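Local coordinates for protein superoxide dismutase (Clostridium difficile, PDB 3TJT) that probably converts superoxide radicals to hydrogen peroxide and oxygen at a single bound iron ion, as an enzyme of the iron/manganese superoxide dismutase family, at residues K9-A14 against F87-M92; E101-A106 against E199-L204. One frame throughout, in Å; residues are numbered along the deposited sequence.

Interaction 1 of 2, residues K9-A14 against F87-M92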
loop_
_atom_site.group_PDB
_atom_site.type_symbol
_atom_site.label_atom_id
_atom_site.label_comp_id
_atom_site.label_asym_id
_atom_site.label_seq_id
_atom_site.Cartn_x
_atom_site.Cartn_y
_atom_site.Cartn_z
ATOM N N LYS A 9 -21.799 -5.741 4.683
ATOM C CA LYS A 9 -22.262 -7.015 5.221
ATOM C C LYS A 9 -21.723 -7.189 6.640
ATOM O O LYS A 9 -20.520 -7.053 6.874
ATOM C CB LYS A 9 -21.795 -8.168 4.332
ATOM C CG LYS A 9 -22.177 -9.551 4.852
ATOM C CD LYS A 9 -21.933 -10.613 3.795
ATOM C CE LYS A 9 -22.351 -11.999 4.270
ATOM N NZ LYS A 9 -22.168 -13.006 3.185
ATOM N N PRO A 10 -22.613 -7.470 7.604
ATOM C CA PRO A 10 -22.135 -7.663 8.979
ATOM C C PRO A 10 -21.123 -8.798 9.043
ATOM O O PRO A 10 -21.257 -9.787 8.326
ATOM C CB PRO A 10 -23.413 -8.039 9.745
ATOM C CG PRO A 10 -24.522 -7.419 8.936
ATOM C CD PRO A 10 -24.080 -7.582 7.503
ATOM N N LEU A 11 -20.111 -8.653 9.887
ATOM C CA LEU A 11 -19.103 -9.697 10.039
ATOM C C LEU A 11 -19.798 -11.020 10.363
ATOM O O LEU A 11 -20.695 -11.058 11.204
ATOM C CB LEU A 11 -18.105 -9.327 11.139
ATOM C CG LEU A 11 -16.792 -10.102 11.113
ATOM C CD1 LEU A 11 -15.965 -9.735 9.867
ATOM C CD2 LEU A 11 -15.992 -9.828 12.382
ATOM N N PRO A 12 -19.409 -12.101 9.674
ATOM C CA PRO A 12 -20.111 -13.391 9.797
ATOM C C PRO A 12 -19.781 -14.198 11.064
ATOM O O PRO A 12 -20.196 -15.355 11.164
ATOM C CB PRO A 12 -19.637 -14.175 8.560
ATOM C CG PRO A 12 -19.010 -13.142 7.635
ATOM C CD PRO A 12 -18.448 -12.096 8.557
ATOM N N TYR A 13 -19.033 -13.612 11.993
ATOM C CA TYR A 13 -18.615 -14.291 13.221
ATOM C C TYR A 13 -18.214 -13.194 14.199
ATOM O O TYR A 13 -18.174 -12.022 13.831
ATOM C CB TYR A 13 -17.438 -15.244 12.956
ATOM C CG TYR A 13 -16.541 -14.739 11.844
ATOM C CD1 TYR A 13 -15.596 -13.750 12.089
ATOM C CD2 TYR A 13 -16.672 -15.222 10.544
ATOM C CE1 TYR A 13 -14.788 -13.253 11.063
ATOM C CE2 TYR A 13 -15.877 -14.734 9.512
ATOM C CZ TYR A 13 -14.934 -13.751 9.777
ATOM O OH TYR A 13 -14.144 -13.250 8.756
ATOM N N ALA A 14 -17.919 -13.563 15.441
ATOM C CA ALA A 14 -17.521 -12.578 16.438
ATOM C C ALA A 14 -16.203 -11.916 16.031
ATOM O O ALA A 14 -15.387 -12.528 15.339
ATOM C CB ALA A 14 -17.377 -13.241 17.801
ATOM N N PHE A 87 -15.878 -10.292 0.333
ATOM C CA PHE A 87 -15.338 -11.596 -0.042
ATOM C C PHE A 87 -14.359 -12.123 1.008
ATOM O O PHE A 87 -14.420 -13.287 1.411
ATOM C CB PHE A 87 -14.634 -11.500 -1.413
ATOM C CG PHE A 87 -14.046 -12.793 -1.880
ATOM C CD1 PHE A 87 -14.764 -13.631 -2.723
ATOM C CD2 PHE A 87 -12.786 -13.186 -1.473
ATOM C CE1 PHE A 87 -14.227 -14.823 -3.152
ATOM C CE2 PHE A 87 -12.247 -14.393 -1.893
ATOM C CZ PHE A 87 -12.967 -15.211 -2.731
ATOM N N PHE A 88 -13.452 -11.255 1.443
ATOM C CA PHE A 88 -12.412 -11.632 2.398
ATOM C C PHE A 88 -12.989 -12.094 3.747
ATOM O O PHE A 88 -12.580 -13.127 4.285
ATOM C CB PHE A 88 -11.455 -10.450 2.594
ATOM C CG PHE A 88 -10.280 -10.746 3.479
ATOM C CD1 PHE A 88 -9.407 -11.780 3.180
ATOM C CD2 PHE A 88 -10.032 -9.961 4.600
ATOM C CE1 PHE A 88 -8.302 -12.050 3.991
ATOM C CE2 PHE A 88 -8.932 -10.224 5.421
ATOM C CZ PHE A 88 -8.065 -11.260 5.112
ATOM N N PHE A 89 -13.917 -11.327 4.305
ATOM C CA PHE A 89 -14.479 -11.733 5.592
ATOM C C PHE A 89 -15.285 -13.027 5.434
ATOM O O PHE A 89 -15.292 -13.857 6.336
ATOM C CB PHE A 89 -15.283 -10.602 6.229
ATOM C CG PHE A 89 -14.450 -9.371 6.520
ATOM C CD1 PHE A 89 -13.230 -9.492 7.183
ATOM C CD2 PHE A 89 -14.871 -8.115 6.124
ATOM C CE1 PHE A 89 -12.446 -8.368 7.445
ATOM C CE2 PHE A 89 -14.096 -6.982 6.393
ATOM C CZ PHE A 89 -12.883 -7.114 7.047
ATOM N N ASP A 90 -15.909 -13.216 4.270
ATOM C CA ASP A 90 -16.643 -14.465 4.003
ATOM C C ASP A 90 -15.740 -15.691 3.845
ATOM O O ASP A 90 -16.169 -16.828 4.081
ATOM C CB ASP A 90 -17.534 -14.320 2.756
ATOM C CG ASP A 90 -18.852 -13.635 3.050
ATOM O OD1 ASP A 90 -19.186 -13.435 4.238
ATOM O OD2 ASP A 90 -19.560 -13.288 2.080
ATOM N N ILE A 91 -14.487 -15.475 3.453
ATOM C CA ILE A 91 -13.602 -16.589 3.136
ATOM C C ILE A 91 -12.778 -17.030 4.357
ATOM O O ILE A 91 -11.906 -17.893 4.262
ATOM C CB ILE A 91 -12.687 -16.276 1.918
ATOM C CG1 ILE A 91 -12.287 -17.563 1.190
ATOM C CG2 ILE A 91 -11.442 -15.486 2.337
ATOM C CD1 ILE A 91 -13.489 -18.387 0.729
ATOM N N MET A 92 -13.073 -16.428 5.505
ATOM C CA MET A 92 -12.453 -16.848 6.755
ATOM C C MET A 92 -13.514 -17.392 7.706
ATOM O O MET A 92 -14.692 -17.051 7.592
ATOM C CB MET A 92 -11.705 -15.680 7.407
ATOM C CG MET A 92 -10.563 -15.127 6.522
ATOM S SD MET A 92 -9.574 -13.893 7.389
ATOM C CE MET A 92 -10.690 -12.506 7.430
#
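The carbonyl oxygen of Phe89, in the last turn of helix 72-90, accepts a hydrogen bond from the hydroxyl of Tyr13, OH to O 2.7 Å. The donor lies in the carbonyl plane on a lone pair, at a C=O...donor angle of 120°. Tyrosine suits this place because its ring spans the gap while its hydroxyl satisfies an oxygen that also receives a weak bond from Met92 N at the C-terminal end of the helix. Met92 CB packs 3.7 Å from Tyr13 OH, and CD of Pro12 lies over one face of the tyrosine ring, towards its rim.

In this family the helix belongs to the N-terminal alpha-hairpin, and the loop 9-14 runs across both of its arms: Leu11 also touches Met27 and His31 of helix 24-46. Leu11 CD1 makes an off-centre CH-pi contact with the Phe89 ring, 3.7 Å from Phe89 CG. That ring packs edge-to-face on the iron ligand His30, a second-shell position.

On the outer side Lys9, fully extended, meets Asp90 tip to tip: NZ lies 2.8 Å from OD2, on its syn side, with a weaker bond to OD1. Pro12 CG rests 3.4 Å from Asp90 OD1, crossing the carboxylate side chain at about a right angle.

Interaction 2 of 2, residues E101-A106 against E199-L204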
loop_
_atom_site.group_PDB
_atom_site.type_symbol
_atom_site.label_atom_id
_atom_site.label_comp_id
_atom_site.label_asym_id
_atom_site.label_seq_id
_atom_site.Cartn_x
_atom_site.Cartn_y
_atom_site.Cartn_z
ATOM N N GLU A 101 -14.151 -32.376 -2.273
ATOM C CA GLU A 101 -14.914 -32.447 -3.515
ATOM C C GLU A 101 -14.136 -31.887 -4.705
ATOM O O GLU A 101 -12.931 -32.098 -4.811
ATOM C CB GLU A 101 -16.288 -31.775 -3.356
ATOM C CG GLU A 101 -17.145 -32.409 -2.251
ATOM C CD GLU A 101 -18.542 -31.801 -2.133
ATOM O OE1 GLU A 101 -19.081 -31.311 -3.149
ATOM O OE2 GLU A 101 -19.114 -31.822 -1.019
ATOM N N SER A 102 -14.826 -31.199 -5.609
ATOM C CA SER A 102 -14.199 -30.791 -6.862
ATOM C C SER A 102 -13.057 -29.791 -6.675
ATOM O O SER A 102 -12.140 -29.751 -7.482
ATOM C CB SER A 102 -15.236 -30.244 -7.849
ATOM O OG SER A 102 -15.897 -29.102 -7.331
ATOM N N LEU A 103 -13.113 -28.982 -5.619
ATOM C CA LEU A 103 -12.040 -28.015 -5.388
ATOM C C LEU A 103 -10.769 -28.732 -4.956
ATOM O O LEU A 103 -9.679 -28.427 -5.438
ATOM C CB LEU A 103 -12.461 -26.951 -4.366
ATOM C CG LEU A 103 -11.394 -25.901 -4.021
ATOM C CD1 LEU A 103 -10.894 -25.199 -5.279
ATOM C CD2 LEU A 103 -11.954 -24.894 -3.028
ATOM N N LYS A 104 -10.909 -29.701 -4.054
ATOM C CA LYS A 104 -9.778 -30.514 -3.633
ATOM C C LYS A 104 -9.118 -31.178 -4.841
ATOM O O LYS A 104 -7.893 -31.180 -4.984
ATOM C CB LYS A 104 -10.236 -31.587 -2.635
ATOM C CG LYS A 104 -9.135 -32.543 -2.182
ATOM C CD LYS A 104 -9.707 -33.605 -1.237
ATOM C CE LYS A 104 -8.672 -34.644 -0.846
ATOM N NZ LYS A 104 -7.630 -34.093 0.064
ATOM N N GLU A 105 -9.939 -31.745 -5.718
ATOM C CA GLU A 105 -9.413 -32.426 -6.894
ATOM C C GLU A 105 -8.740 -31.462 -7.866
ATOM O O GLU A 105 -7.685 -31.770 -8.429
ATOM C CB GLU A 105 -10.527 -33.202 -7.593
ATOM C CG GLU A 105 -11.082 -34.324 -6.730
ATOM C CD GLU A 105 -12.319 -34.971 -7.325
ATOM O OE1 GLU A 105 -12.546 -34.817 -8.546
ATOM O OE2 GLU A 105 -13.062 -35.634 -6.566
ATOM N N ALA A 106 -9.353 -30.299 -8.053
ATOM C CA ALA A 106 -8.832 -29.301 -8.979
ATOM C C ALA A 106 -7.482 -28.774 -8.509
ATOM O O ALA A 106 -6.584 -28.528 -9.313
ATOM C CB ALA A 106 -9.827 -28.163 -9.149
ATOM N N GLU A 199 -17.837 -23.568 -2.357
ATOM C CA GLU A 199 -19.044 -22.958 -2.898
ATOM C C GLU A 199 -18.701 -21.940 -3.980
ATOM O O GLU A 199 -19.382 -21.851 -4.998
ATOM C CB GLU A 199 -19.903 -22.325 -1.804
ATOM C CG GLU A 199 -20.570 -23.350 -0.886
ATOM C CD GLU A 199 -21.262 -24.481 -1.653
ATOM O OE1 GLU A 199 -22.251 -24.208 -2.373
ATOM O OE2 GLU A 199 -20.822 -25.650 -1.528
ATOM N N ASN A 200 -17.639 -21.172 -3.756
ATOM C CA ASN A 200 -17.159 -20.256 -4.779
ATOM C C ASN A 200 -16.803 -20.981 -6.074
ATOM O O ASN A 200 -17.086 -20.495 -7.172
ATOM C CB ASN A 200 -15.937 -19.475 -4.273
ATOM C CG ASN A 200 -16.293 -18.478 -3.183
ATOM O OD1 ASN A 200 -17.456 -18.121 -3.007
ATOM N ND2 ASN A 200 -15.283 -18.015 -2.448
ATOM N N TYR A 201 -16.176 -22.142 -5.945
ATOM C CA TYR A 201 -15.758 -22.911 -7.108
ATOM C C TYR A 201 -16.965 -23.538 -7.801
ATOM O O TYR A 201 -17.031 -23.577 -9.030
ATOM C CB TYR A 201 -14.754 -23.990 -6.704
ATOM C CG TYR A 201 -14.093 -24.692 -7.866
ATOM C CD1 TYR A 201 -13.247 -24.006 -8.723
ATOM C CD2 TYR A 201 -14.317 -26.044 -8.107
ATOM C CE1 TYR A 201 -12.633 -24.639 -9.779
ATOM C CE2 TYR A 201 -13.706 -26.690 -9.167
ATOM C CZ TYR A 201 -12.871 -25.981 -10.001
ATOM O OH TYR A 201 -12.260 -26.610 -11.057
ATOM N N LYS A 202 -17.922 -24.016 -7.015
ATOM C CA LYS A 202 -19.118 -24.635 -7.582
ATOM C C LYS A 202 -19.998 -23.639 -8.321
ATOM O O LYS A 202 -20.760 -24.025 -9.207
ATOM C CB LYS A 202 -19.947 -25.317 -6.495
ATOM C CG LYS A 202 -19.367 -26.616 -5.985
ATOM C CD LYS A 202 -20.307 -27.209 -4.949
ATOM C CE LYS A 202 -19.867 -28.591 -4.520
ATOM N NZ LYS A 202 -20.761 -29.124 -3.446
ATOM N N ASN A 203 -19.902 -22.364 -7.955
ATOM C CA ASN A 203 -20.784 -21.349 -8.521
ATOM C C ASN A 203 -20.432 -20.938 -9.941
ATOM O O ASN A 203 -21.158 -20.166 -10.563
ATOM C CB ASN A 203 -20.876 -20.124 -7.615
ATOM C CG ASN A 203 -21.868 -20.319 -6.491
ATOM O OD1 ASN A 203 -22.888 -20.987 -6.662
ATOM N ND2 ASN A 203 -21.575 -19.744 -5.332
ATOM N N LEU A 204 -19.322 -21.456 -10.447
ATOM C CA LEU A 204 -18.988 -21.292 -11.855
ATOM C C LEU A 204 -20.093 -21.908 -12.707
ATOM O O LEU A 204 -20.544 -23.019 -12.426
ATOM C CB LEU A 204 -17.665 -21.982 -12.170
ATOM C CG LEU A 204 -16.411 -21.306 -11.630
ATOM C CD1 LEU A 204 -15.216 -22.210 -11.853
ATOM C CD2 LEU A 204 -16.221 -19.964 -12.316
#
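A single aromatic ring, that of Tyr201, meets Ser102, Leu103 and Ala106 of helix 101-111, each in a different way. Leu103 CD1 sits above one face, nearer its rim, 4.1 Å from Tyr201 CG. Ser102 OG comes to the edge in the ring plane, 3.5 Å from Tyr201 CD2, a small polar group that fits close beside the ring. Ala106, one turn further on, brings CB to 3.5 Å from Tyr201 OH, its short side chain leaving room for the phenol end. The CA-CB bond of Tyr201 points toward this helix, chi1 of -171° sets CG anti to the backbone N, and the hydroxyl is hydrogen-bonded to the carbonyl oxygen of Gly142.

At the exposed margin Lys202 NZ forms a salt bridge with Glu101 OE1 at 2.8 Å, approaching on the syn side and 26° out of the carboxylate plane. Glu199 OE2 lies on a long bridge to the same ammonium, so the lysine probably eases the repulsion between two carboxylates. Long, flexible side chains suit such a solvent-facing link. Leu144 and Ile163 continue the apolar packing onto the three-stranded antiparallel sheet, an association of helices and sheet that belongs to the C-terminal alpha/beta domain of iron/manganese superoxide dismutases.

How the interactions relate
Both contacts are partly buried and pair apolar packing with a lysine-carboxylate bridge at the margin, its lysine exposed, but they serve different parts of the fold. Interaction 1, its centre about 10 Å from that of the chain, ties a loop to a helix end beside the iron site and adds a hydrogen bond to a backbone carbonyl. Interaction 2, its centre about 17 Å from that of the chain and away from the annotated sites, joins two helices mainly through side chains, with a tyrosine whose hydroxyl is bonded outside the pair. Their centres are 20 Å apart, yet they touch: Asn200 ND2 packs 3.4 Å from Phe87 CE1. All of interaction 1 precedes interaction 2 in sequence, helices 72-90 and 101-111 being consecutive.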